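Local structure of MutT/nudix family protein (Enterococcus faecalis, 2FML) at residues 215-218 and 219-223; 198-201 and 202-206; 3-6 and 7-11; 16-19 and 20-24. The protein is of unknown function but belongs to the MutT/nudix family and joins a nudix domain to a C-terminal winged-helix domain like the DNA-binding one of NrtR regulators. All coordinates share one frame; numbering follows the deposited sequence.

Contact 1 of 4, residues 215-218 and 219-223; sequences FTIT and EARKV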
loop_
_atom_site.group_PDB
_atom_site.type_symbol
_atom_site.label_atom_id
_atom_site.label_comp_id
_atom_site.label_asym_id
_atom_site.label_seq_id
_atom_site.Cartn_x
_atom_site.Cartn_y
_atom_site.Cartn_z
ATOM N N PHE A 215 -26.644 -5.390 10.765
ATOM C CA PHE A 215 -26.894 -3.961 10.980
ATOM C C PHE A 215 -28.115 -3.370 10.266
ATOM O O PHE A 215 -28.405 -3.721 9.128
ATOM C CB PHE A 215 -25.655 -3.154 10.583
ATOM C CG PHE A 215 -25.040 -3.560 9.266
ATOM C CD1 PHE A 215 -25.422 -2.946 8.084
ATOM C CD2 PHE A 215 -24.021 -4.517 9.215
ATOM C CE1 PHE A 215 -24.823 -3.305 6.863
ATOM C CE2 PHE A 215 -23.418 -4.886 7.990
ATOM C CZ PHE A 215 -23.822 -4.275 6.825
ATOM N N THR A 216 -28.793 -2.446 10.945
ATOM C CA THR A 216 -29.755 -1.552 10.307
ATOM C C THR A 216 -29.105 -0.409 9.480
ATOM O O THR A 216 -27.890 -0.062 9.634
ATOM C CB THR A 216 -30.748 -0.918 11.339
ATOM O OG1 THR A 216 -30.014 -0.143 12.289
ATOM C CG2 THR A 216 -31.540 -1.975 12.073
ATOM N N ILE A 217 -29.915 0.187 8.605
ATOM C CA ILE A 217 -29.521 1.415 7.916
ATOM C C ILE A 217 -29.176 2.573 8.909
ATOM O O ILE A 217 -28.222 3.299 8.682
ATOM C CB ILE A 217 -30.535 1.824 6.806
ATOM C CG1 ILE A 217 -30.736 0.679 5.795
ATOM C CG2 ILE A 217 -30.036 3.058 6.066
ATOM C CD1 ILE A 217 -29.428 0.107 5.164
ATOM N N THR A 218 -29.924 2.706 10.014
ATOM C CA THR A 218 -29.576 3.674 11.083
ATOM C C THR A 218 -28.184 3.441 11.727
ATOM O O THR A 218 -27.416 4.395 11.926
ATOM C CB THR A 218 -30.686 3.795 12.171
ATOM O OG1 THR A 218 -31.916 4.172 11.543
ATOM C CG2 THR A 218 -30.318 4.880 13.215
ATOM N N GLU A 219 -27.857 2.198 12.058
ATOM C CA GLU A 219 -26.499 1.914 12.571
ATOM C C GLU A 219 -25.421 2.276 11.530
ATOM O O GLU A 219 -24.416 2.906 11.855
ATOM C CB GLU A 219 -26.352 0.452 13.036
ATOM C CG GLU A 219 -27.240 0.045 14.253
ATOM C CD GLU A 219 -27.369 -1.490 14.452
ATOM O OE1 GLU A 219 -27.047 -2.257 13.514
ATOM O OE2 GLU A 219 -27.765 -1.932 15.558
ATOM N N ALA A 220 -25.634 1.877 10.279
ATOM C CA ALA A 220 -24.680 2.161 9.219
ATOM C C ALA A 220 -24.540 3.656 9.027
ATOM O O ALA A 220 -23.438 4.147 8.883
ATOM C CB ALA A 220 -25.104 1.484 7.901
ATOM N N ARG A 221 -25.661 4.382 8.984
ATOM C CA ARG A 221 -25.599 5.849 8.982
ATOM C C ARG A 221 -24.774 6.439 10.156
ATOM O O ARG A 221 -24.000 7.374 9.939
ATOM C CB ARG A 221 -26.993 6.459 8.918
ATOM C CG ARG A 221 -27.648 6.312 7.545
ATOM C CD ARG A 221 -29.205 6.389 7.614
ATOM N NE ARG A 221 -29.608 7.699 8.093
ATOM C CZ ARG A 221 -30.381 7.921 9.148
ATOM N NH1 ARG A 221 -30.904 6.912 9.833
ATOM N NH2 ARG A 221 -30.646 9.171 9.507
ATOM N N LYS A 222 -24.940 5.896 11.371
ATOM C CA LYS A 222 -24.249 6.380 12.609
ATOM C C LYS A 222 -22.738 6.164 12.571
ATOM O O LYS A 222 -21.977 6.975 13.077
ATOM C CB LYS A 222 -24.851 5.721 13.862
ATOM C CG LYS A 222 -26.338 6.155 14.192
ATOM C CD LYS A 222 -26.665 5.969 15.688
ATOM C CE LYS A 222 -28.112 6.272 16.058
ATOM N NZ LYS A 222 -28.279 6.185 17.566
ATOM N N VAL A 223 -22.312 5.058 11.958
ATOM C CA VAL A 223 -20.916 4.792 11.714
ATOM C C VAL A 223 -20.377 5.772 10.660
ATOM O O VAL A 223 -19.405 6.475 10.911
ATOM C CB VAL A 223 -20.684 3.341 11.304
ATOM C CG1 VAL A 223 -19.256 3.179 10.802
ATOM C CG2 VAL A 223 -20.971 2.423 12.472
#

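Contact 2 of 4, residues 198-201 and 202-206; sequences VDKM and EHEPQ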
loop_
_atom_site.group_PDB
_atom_site.type_symbol
_atom_site.label_atom_id
_atom_site.label_comp_id
_atom_site.label_asym_id
_atom_site.label_seq_id
_atom_site.Cartn_x
_atom_site.Cartn_y
_atom_site.Cartn_z
ATOM N N VAL A 198 -12.872 7.106 5.263
ATOM C CA VAL A 198 -13.601 8.187 4.564
ATOM C C VAL A 198 -13.567 8.077 3.027
ATOM O O VAL A 198 -14.616 8.215 2.391
ATOM C CB VAL A 198 -13.073 9.592 4.947
ATOM C CG1 VAL A 198 -13.836 10.635 4.160
ATOM C CG2 VAL A 198 -13.189 9.836 6.467
ATOM N N ASP A 199 -12.372 7.823 2.449
ATOM C CA ASP A 199 -12.200 7.626 0.981
ATOM C C ASP A 199 -12.819 6.375 0.378
ATOM O O ASP A 199 -13.084 6.341 -0.836
ATOM C CB ASP A 199 -10.720 7.623 0.555
ATOM C CG ASP A 199 -10.041 8.968 0.768
ATOM O OD1 ASP A 199 -10.773 9.959 1.011
ATOM O OD2 ASP A 199 -8.781 9.033 0.718
ATOM N N LYS A 200 -13.036 5.351 1.194
ATOM C CA LYS A 200 -13.367 4.029 0.671
ATOM C C LYS A 200 -14.803 3.656 0.972
ATOM O O LYS A 200 -15.442 2.982 0.151
ATOM C CB LYS A 200 -12.380 2.968 1.213
ATOM C CG LYS A 200 -11.813 2.069 0.160
ATOM C CD LYS A 200 -10.319 1.890 0.353
ATOM C CE LYS A 200 -9.639 1.703 -1.008
ATOM N NZ LYS A 200 -8.172 2.053 -1.002
HETATM N N MSE A 201 -15.318 4.127 2.122
HETATM C CA MSE A 201 -16.578 3.609 2.670
HETATM C C MSE A 201 -17.820 3.769 1.785
HETATM O O MSE A 201 -18.731 2.956 1.873
HETATM C CB MSE A 201 -16.836 4.138 4.081
HETATM C CG MSE A 201 -17.041 5.623 4.159
HETATM SE SE MSE A 201 -17.129 6.224 6.022
HETATM C CE MSE A 201 -18.197 7.946 5.697
ATOM N N GLU A 202 -17.822 4.784 0.920
ATOM C CA GLU A 202 -18.977 5.095 0.056
ATOM C C GLU A 202 -19.191 4.050 -1.048
ATOM O O GLU A 202 -20.330 3.818 -1.467
ATOM C CB GLU A 202 -18.871 6.500 -0.564
ATOM C CG GLU A 202 -20.246 7.134 -0.892
ATOM C CD GLU A 202 -20.238 8.264 -1.957
ATOM O OE1 GLU A 202 -21.207 8.337 -2.770
ATOM O OE2 GLU A 202 -19.286 9.080 -1.988
ATOM N N HIS A 203 -18.103 3.413 -1.489
ATOM C CA HIS A 203 -18.105 2.471 -2.618
ATOM C C HIS A 203 -17.474 1.117 -2.244
ATOM O O HIS A 203 -17.492 0.140 -3.047
ATOM C CB HIS A 203 -17.333 3.073 -3.802
ATOM C CG HIS A 203 -17.691 4.500 -4.097
ATOM N ND1 HIS A 203 -16.848 5.559 -3.802
ATOM C CD2 HIS A 203 -18.805 5.043 -4.659
ATOM C CE1 HIS A 203 -17.430 6.691 -4.170
ATOM N NE2 HIS A 203 -18.616 6.405 -4.692
ATOM N N GLU A 204 -16.903 1.066 -1.041
ATOM C CA GLU A 204 -16.455 -0.191 -0.464
ATOM C C GLU A 204 -16.581 -0.092 1.062
ATOM O O GLU A 204 -15.654 0.343 1.744
ATOM C CB GLU A 204 -15.036 -0.522 -0.926
ATOM C CG GLU A 204 -14.449 -1.767 -0.335
ATOM C CD GLU A 204 -12.929 -1.811 -0.551
ATOM O OE1 GLU A 204 -12.484 -1.847 -1.716
ATOM O OE2 GLU A 204 -12.180 -1.765 0.452
ATOM N N PRO A 205 -17.782 -0.428 1.587
ATOM C CA PRO A 205 -18.075 -0.180 3.012
ATOM C C PRO A 205 -17.569 -1.262 3.984
ATOM O O PRO A 205 -18.301 -1.646 4.912
ATOM C CB PRO A 205 -19.623 -0.059 3.034
ATOM C CG PRO A 205 -20.103 -0.344 1.630
ATOM C CD PRO A 205 -18.974 -0.964 0.885
ATOM N N GLN A 206 -16.324 -1.712 3.801
ATOM C CA GLN A 206 -15.750 -2.701 4.713
ATOM C C GLN A 206 -15.870 -2.248 6.169
ATOM O O GLN A 206 -16.142 -3.061 7.047
ATOM C CB GLN A 206 -14.290 -3.007 4.387
ATOM C CG GLN A 206 -13.965 -4.316 3.620
ATOM C CD GLN A 206 -12.401 -4.587 3.615
ATOM O OE1 GLN A 206 -11.874 -5.448 2.873
ATOM N NE2 GLN A 206 -11.686 -3.841 4.447
#

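Contact 3 of 4, residues 3-6 and 7-11; sequences QFAS and KAEEK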
loop_
_atom_site.group_PDB
_atom_site.type_symbol
_atom_site.label_atom_id
_atom_site.label_comp_id
_atom_site.label_asym_id
_atom_site.label_seq_id
_atom_site.Cartn_x
_atom_site.Cartn_y
_atom_site.Cartn_z
ATOM N N GLN A 3 35.025 -25.481 -15.493
ATOM C CA GLN A 3 35.660 -24.541 -14.506
ATOM C C GLN A 3 36.245 -23.270 -15.151
ATOM O O GLN A 3 36.303 -23.184 -16.396
ATOM C CB GLN A 3 36.662 -25.284 -13.608
ATOM C CG GLN A 3 36.034 -25.738 -12.296
ATOM C CD GLN A 3 36.010 -24.613 -11.253
ATOM O OE1 GLN A 3 35.101 -24.536 -10.425
ATOM N NE2 GLN A 3 37.024 -23.738 -11.293
ATOM N N PHE A 4 36.650 -22.305 -14.299
ATOM C CA PHE A 4 36.763 -20.856 -14.635
ATOM C C PHE A 4 38.049 -20.361 -13.972
ATOM O O PHE A 4 38.274 -20.734 -12.811
ATOM C CB PHE A 4 35.520 -20.038 -14.090
ATOM C CG PHE A 4 34.201 -20.834 -14.066
ATOM C CD1 PHE A 4 33.768 -21.478 -12.891
ATOM C CD2 PHE A 4 33.423 -20.980 -15.229
ATOM C CE1 PHE A 4 32.605 -22.235 -12.885
ATOM C CE2 PHE A 4 32.268 -21.735 -15.225
ATOM C CZ PHE A 4 31.853 -22.362 -14.078
ATOM N N ALA A 5 38.916 -19.543 -14.573
ATOM C CA ALA A 5 38.878 -18.793 -15.835
ATOM C C ALA A 5 38.923 -17.330 -15.407
ATOM O O ALA A 5 39.989 -16.713 -15.395
ATOM C CB ALA A 5 37.705 -19.120 -16.702
ATOM N N SER A 6 37.776 -16.804 -15.000
ATOM C CA SER A 6 37.685 -15.548 -14.271
ATOM C C SER A 6 36.485 -15.638 -13.327
ATOM O O SER A 6 35.608 -16.512 -13.495
ATOM C CB SER A 6 37.541 -14.353 -15.236
ATOM O OG SER A 6 36.248 -14.261 -15.840
ATOM N N LYS A 7 36.453 -14.742 -12.339
ATOM C CA LYS A 7 35.243 -14.480 -11.543
ATOM C C LYS A 7 34.053 -14.124 -12.439
ATOM O O LYS A 7 32.959 -14.687 -12.277
ATOM C CB LYS A 7 35.484 -13.384 -10.489
ATOM C CG LYS A 7 36.547 -13.766 -9.428
ATOM C CD LYS A 7 35.929 -14.153 -8.084
ATOM C CE LYS A 7 36.018 -12.988 -7.068
ATOM N NZ LYS A 7 37.400 -12.874 -6.507
ATOM N N ALA A 8 34.261 -13.202 -13.384
ATOM C CA ALA A 8 33.197 -12.796 -14.354
ATOM C C ALA A 8 32.595 -13.980 -15.110
ATOM O O ALA A 8 31.384 -14.117 -15.159
ATOM C CB ALA A 8 33.704 -11.754 -15.330
ATOM N N GLU A 9 33.452 -14.839 -15.665
ATOM C CA GLU A 9 33.026 -16.048 -16.392
ATOM C C GLU A 9 32.233 -17.045 -15.534
ATOM O O GLU A 9 31.202 -17.602 -15.976
ATOM C CB GLU A 9 34.229 -16.734 -17.018
ATOM C CG GLU A 9 33.856 -17.959 -17.847
ATOM C CD GLU A 9 35.027 -18.541 -18.616
ATOM O OE1 GLU A 9 35.367 -17.969 -19.693
ATOM O OE2 GLU A 9 35.578 -19.570 -18.135
ATOM N N GLU A 10 32.720 -17.261 -14.316
ATOM C CA GLU A 10 32.040 -18.098 -13.367
ATOM C C GLU A 10 30.578 -17.647 -13.074
ATOM O O GLU A 10 29.632 -18.458 -13.049
ATOM C CB GLU A 10 32.840 -18.108 -12.068
ATOM C CG GLU A 10 32.244 -18.959 -11.000
ATOM C CD GLU A 10 33.157 -19.066 -9.812
ATOM O OE1 GLU A 10 34.397 -19.167 -9.995
ATOM O OE2 GLU A 10 32.647 -19.055 -8.699
ATOM N N LYS A 11 30.426 -16.363 -12.790
ATOM C CA LYS A 11 29.139 -15.807 -12.368
ATOM C C LYS A 11 28.123 -15.811 -13.525
ATOM O O LYS A 11 26.939 -16.098 -13.330
ATOM C CB LYS A 11 29.382 -14.408 -11.809
ATOM C CG LYS A 11 28.203 -13.519 -11.597
ATOM C CD LYS A 11 28.667 -12.190 -11.035
ATOM C CE LYS A 11 27.747 -11.027 -11.429
ATOM N NZ LYS A 11 26.610 -10.761 -10.473
#

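Contact 4 of 4, residues 16-19 and 20-24; sequences RQAS and LAEFL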
loop_
_atom_site.group_PDB
_atom_site.type_symbol
_atom_site.label_atom_id
_atom_site.label_comp_id
_atom_site.label_asym_id
_atom_site.label_seq_id
_atom_site.Cartn_x
_atom_site.Cartn_y
_atom_site.Cartn_z
ATOM N N ARG A 16 23.311 -17.592 -16.267
ATOM C CA ARG A 16 22.847 -17.711 -17.645
ATOM C C ARG A 16 22.869 -19.093 -18.299
ATOM O O ARG A 16 22.175 -19.296 -19.296
ATOM C CB ARG A 16 23.666 -16.744 -18.487
ATOM C CG ARG A 16 23.482 -15.348 -17.972
ATOM C CD ARG A 16 24.240 -14.364 -18.751
ATOM N NE ARG A 16 23.753 -13.013 -18.446
ATOM C CZ ARG A 16 24.438 -11.886 -18.663
ATOM N NH1 ARG A 16 23.873 -10.718 -18.381
ATOM N NH2 ARG A 16 25.691 -11.920 -19.149
ATOM N N GLN A 17 23.683 -20.030 -17.795
ATOM C CA GLN A 17 23.759 -21.393 -18.382
ATOM C C GLN A 17 23.194 -22.474 -17.447
ATOM O O GLN A 17 22.489 -23.407 -17.900
ATOM C CB GLN A 17 25.215 -21.808 -18.694
ATOM C CG GLN A 17 25.758 -21.499 -20.100
ATOM C CD GLN A 17 25.977 -20.001 -20.320
ATOM O OE1 GLN A 17 25.385 -19.385 -21.243
ATOM N NE2 GLN A 17 26.832 -19.399 -19.484
ATOM N N ALA A 18 23.555 -22.364 -16.163
ATOM C CA ALA A 18 23.225 -23.355 -15.140
ATOM C C ALA A 18 21.721 -23.439 -14.980
ATOM O O ALA A 18 21.019 -22.510 -15.355
ATOM C CB ALA A 18 23.891 -22.978 -13.773
ATOM N N SER A 19 21.220 -24.517 -14.375
ATOM C CA SER A 19 19.810 -24.580 -14.015
ATOM C C SER A 19 19.634 -23.734 -12.749
ATOM O O SER A 19 20.600 -23.342 -12.094
ATOM C CB SER A 19 19.416 -25.998 -13.676
ATOM O OG SER A 19 20.089 -26.334 -12.493
ATOM N N LEU A 20 18.390 -23.498 -12.388
ATOM C CA LEU A 20 18.067 -22.844 -11.160
ATOM C C LEU A 20 18.375 -23.341 -9.686
ATOM O O LEU A 20 18.936 -22.541 -8.963
ATOM C CB LEU A 20 16.590 -22.438 -11.233
ATOM C CG LEU A 20 15.952 -21.776 -9.992
ATOM C CD1 LEU A 20 16.406 -20.356 -9.825
ATOM C CD2 LEU A 20 14.375 -21.825 -10.123
ATOM N N ALA A 21 18.111 -24.574 -9.189
ATOM C CA ALA A 21 19.054 -25.638 -8.891
ATOM C C ALA A 21 20.473 -25.216 -8.657
ATOM O O ALA A 21 20.820 -24.834 -7.541
ATOM C CB ALA A 21 18.911 -26.948 -9.697
ATOM N N GLU A 22 21.295 -25.274 -9.697
ATOM C CA GLU A 22 22.705 -25.049 -9.470
ATOM C C GLU A 22 23.008 -23.602 -9.237
ATOM O O GLU A 22 23.901 -23.310 -8.394
ATOM C CB GLU A 22 23.600 -25.725 -10.491
ATOM C CG GLU A 22 23.369 -25.404 -11.915
ATOM C CD GLU A 22 23.716 -26.584 -12.847
ATOM O OE1 GLU A 22 23.299 -27.723 -12.528
ATOM O OE2 GLU A 22 24.373 -26.378 -13.906
ATOM N N PHE A 23 22.245 -22.694 -9.904
ATOM C CA PHE A 23 22.373 -21.242 -9.682
ATOM C C PHE A 23 22.431 -21.085 -8.185
ATOM O O PHE A 23 23.269 -20.366 -7.672
ATOM C CB PHE A 23 21.304 -20.362 -10.293
ATOM C CG PHE A 23 21.418 -18.964 -9.797
ATOM C CD1 PHE A 23 20.455 -18.436 -8.921
ATOM C CD2 PHE A 23 22.568 -18.174 -10.116
ATOM C CE1 PHE A 23 20.627 -17.159 -8.402
ATOM C CE2 PHE A 23 22.708 -16.867 -9.609
ATOM C CZ PHE A 23 21.723 -16.356 -8.781
ATOM N N LEU A 24 21.486 -21.659 -7.459
ATOM C CA LEU A 24 20.945 -21.126 -6.267
ATOM C C LEU A 24 21.942 -21.834 -5.276
ATOM O O LEU A 24 22.322 -21.287 -4.256
ATOM C CB LEU A 24 19.569 -21.686 -5.988
ATOM C CG LEU A 24 18.421 -20.747 -6.421
ATOM C CD1 LEU A 24 17.138 -21.367 -5.894
ATOM C CD2 LEU A 24 18.656 -19.347 -5.896
#

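Contact 1 of 4, residues 215-218 and 219-223
The first torsion of T216 (chi1 61°) puts OG1 between its backbone N and its carbonyl carbon, turned to the start of helix 217-228. The first torsion of E219 (chi1 -64°) leaves CG beside the backbone N, and the extended chain beyond it carries the carboxylate back to T216. The two side chains cross at about a right angle. E219 N donates to T216 OG1 at 3.2 Å in a nearly straight bond. In return T216 N donates to E219 OE1 at 3.1 Å. That bond is more bent, and the donor sits well above the carboxylate plane. Together they form a capping box, with T216 as N-cap. The main-chain bonds then start: A220 N to T216 O at 3.0 Å, and R221 N to I217 O at 2.8 Å. F215 lies just before the cap. Its ring meets A220 obliquely, CD1 to CB 4.4 Å, and packs edge-to-face on F248. One turn on, the guanidinium of R221 has T218 OG1 at its edge, in its plane, 3.4 Å from NH1. R221 NE bonds to the carbonyl oxygen of I235, next to helix 237-244. T218 and K222 run side by side, with CG2 3.9 Å from CE, and K222 makes a cation-pi contact with Y232. This helix lies in the winged-helix region. E219 has a second task, because OE2 forms a salt bridge with K51. One carboxylate therefore caps the helix and pairs with a lysine, and its negative charge at the N-terminal end should suit the helix dipole.

Contact 2 of 4, residues 198-201 and 202-206
The carbonyl oxygen of K200 takes two backbone N-H groups at the C-terminal end of helix 186-200. E204 N is the closer donor, 2.7 Å from K200 O and nearly in line with the carbonyl bond, although its N-H is bent at 140°. H203 N lies 3.2 Å from K200 O and comes from above the carbonyl plane. The two donors thus use different directions round one oxygen. The chain turns here and leaves the helix for the loop that leads to helix 217-228. The next carbonyl, M201 O, meets the ring of P205, with CB at 3.4 Å. M201 CA also makes a CH...O contact of 3.5 Å with E204 O. P205 is the centre of an inverse gamma turn, closed by a weak bond from Q206 N to E204 O. The side chains of K200 and E204 run alongside each other in the same direction. They touch through K200 CG and E204 OE2 at 3.9 Å. K200 NZ stays 5.7 Å from E204 OE2, and any attraction is probably weak and long-range, since the charged atoms do not touch. The side chain of selenomethionine M201 (chi1 65°) is extended beyond CG and packs on F224, F227 and L228 of helix 217-228. H203 stacks on H203 of the second subunit, so the turn also takes part in the dimer. Two backbone N-H groups share K200 O, and these two bonds tie the loop back to the helix end.

Contact 3 of 4, residues 3-6 and 7-11
This is a helix N-cap on the surface, where the first modelled residues lead into helix 7-16, far from the centre of the chain. S6 is the N-cap residue. Its OG, swung in over the first turn by a chi1 of 74°, accepts E9 N at 2.9 Å in a nearly straight bond. S6 O accepts E10 N at 3.1 Å, the first main-chain bond of the helix. A8 CB lies 3.6 Å from S6 OG, beside the cap. The chain before S6 folds back, with a cis peptide between F4 and A5, and F4 lies against the first turn. The ring of F4 receives E10 CA over one face, 3.7 Å from the centroid and 17° off the normal, a CH-pi contact. E10 CG reaches the rim of the ring at CD1, 3.5 Å away. The side chains of F4 and E10 cross at about a right angle. The carboxylate of E9 is doubtfully placed in the model. Beyond the contact, F4 also meets the ring of Y13, and E10 OE2 bonds to W26 NE1 of helix 20-27. The aromatic ring thus packs on the aliphatic part of E10, while the carboxylate of E10 ties the two N-terminal helices together. The S6 hydroxyl meanwhile satisfies a first-turn N-H that has no helical carbonyl before it.

Contact 4 of 4, residues 16-19 and 20-24
S19 and the backbone of E22 and F23 make the close part of this contact, while L20 and A21 form its loose, exposed side and touch the cap little. E22 N donates to S19 OG at 3.2 Å in an almost straight bond. F23 N donates to S19 O at 2.8 Å. The hydroxyl reaches E22 N through the first torsion of S19 (chi1 67°), which leans OG toward the helix. S19 OG also gives a weak bond to E22 OE1 at 3.5 Å, but the placement of the E22 side chain is doubtful, and little rests on this second link. The firm grip is the one on the backbone. A18, just before the cap, is buried, and its side chain touches Y13 of helix 7-16. S19 is the N-cap of helix 20-27, and the short loop before it joins two consecutive helices in a helical hairpin at the N-terminus. F23 CB lies 3.6 Å from S19 O. The ring of F23 is carried away from the cap, CG lying opposite the backbone N (chi1 170°), and it meets the ring of Y27 with the planes at about 40°. The second subunit packs here too. Its H66 lies on L20 as well as on F23, its K64 on R16 and its P119 on L24. Toward the cap itself, L20 offers little more than its CB, 3.6 Å from S19 C, and its branched end turns from the preceding loop.

In the fold
The four contacts form two distant pairs. Contacts 3 and 4 come first along the chain, at the starts of the consecutive helices 7-16 and 20-27, with centres about 14 Å apart. Contact 2 follows at the end of helix 186-200, and contact 1 opens helix 217-228. Their centres are also about 14 Å apart. Contacts 1 and 3 lie on opposite sides of the chain's centre, about 69 Å between centres, and the mixed sheet comes between the pairs in sequence. The N-terminal helices thus stand well away from contacts 1 and 2. Both ends have dimer contacts: contact 4 packs on the second subunit and contact 2 stacks on its own copy.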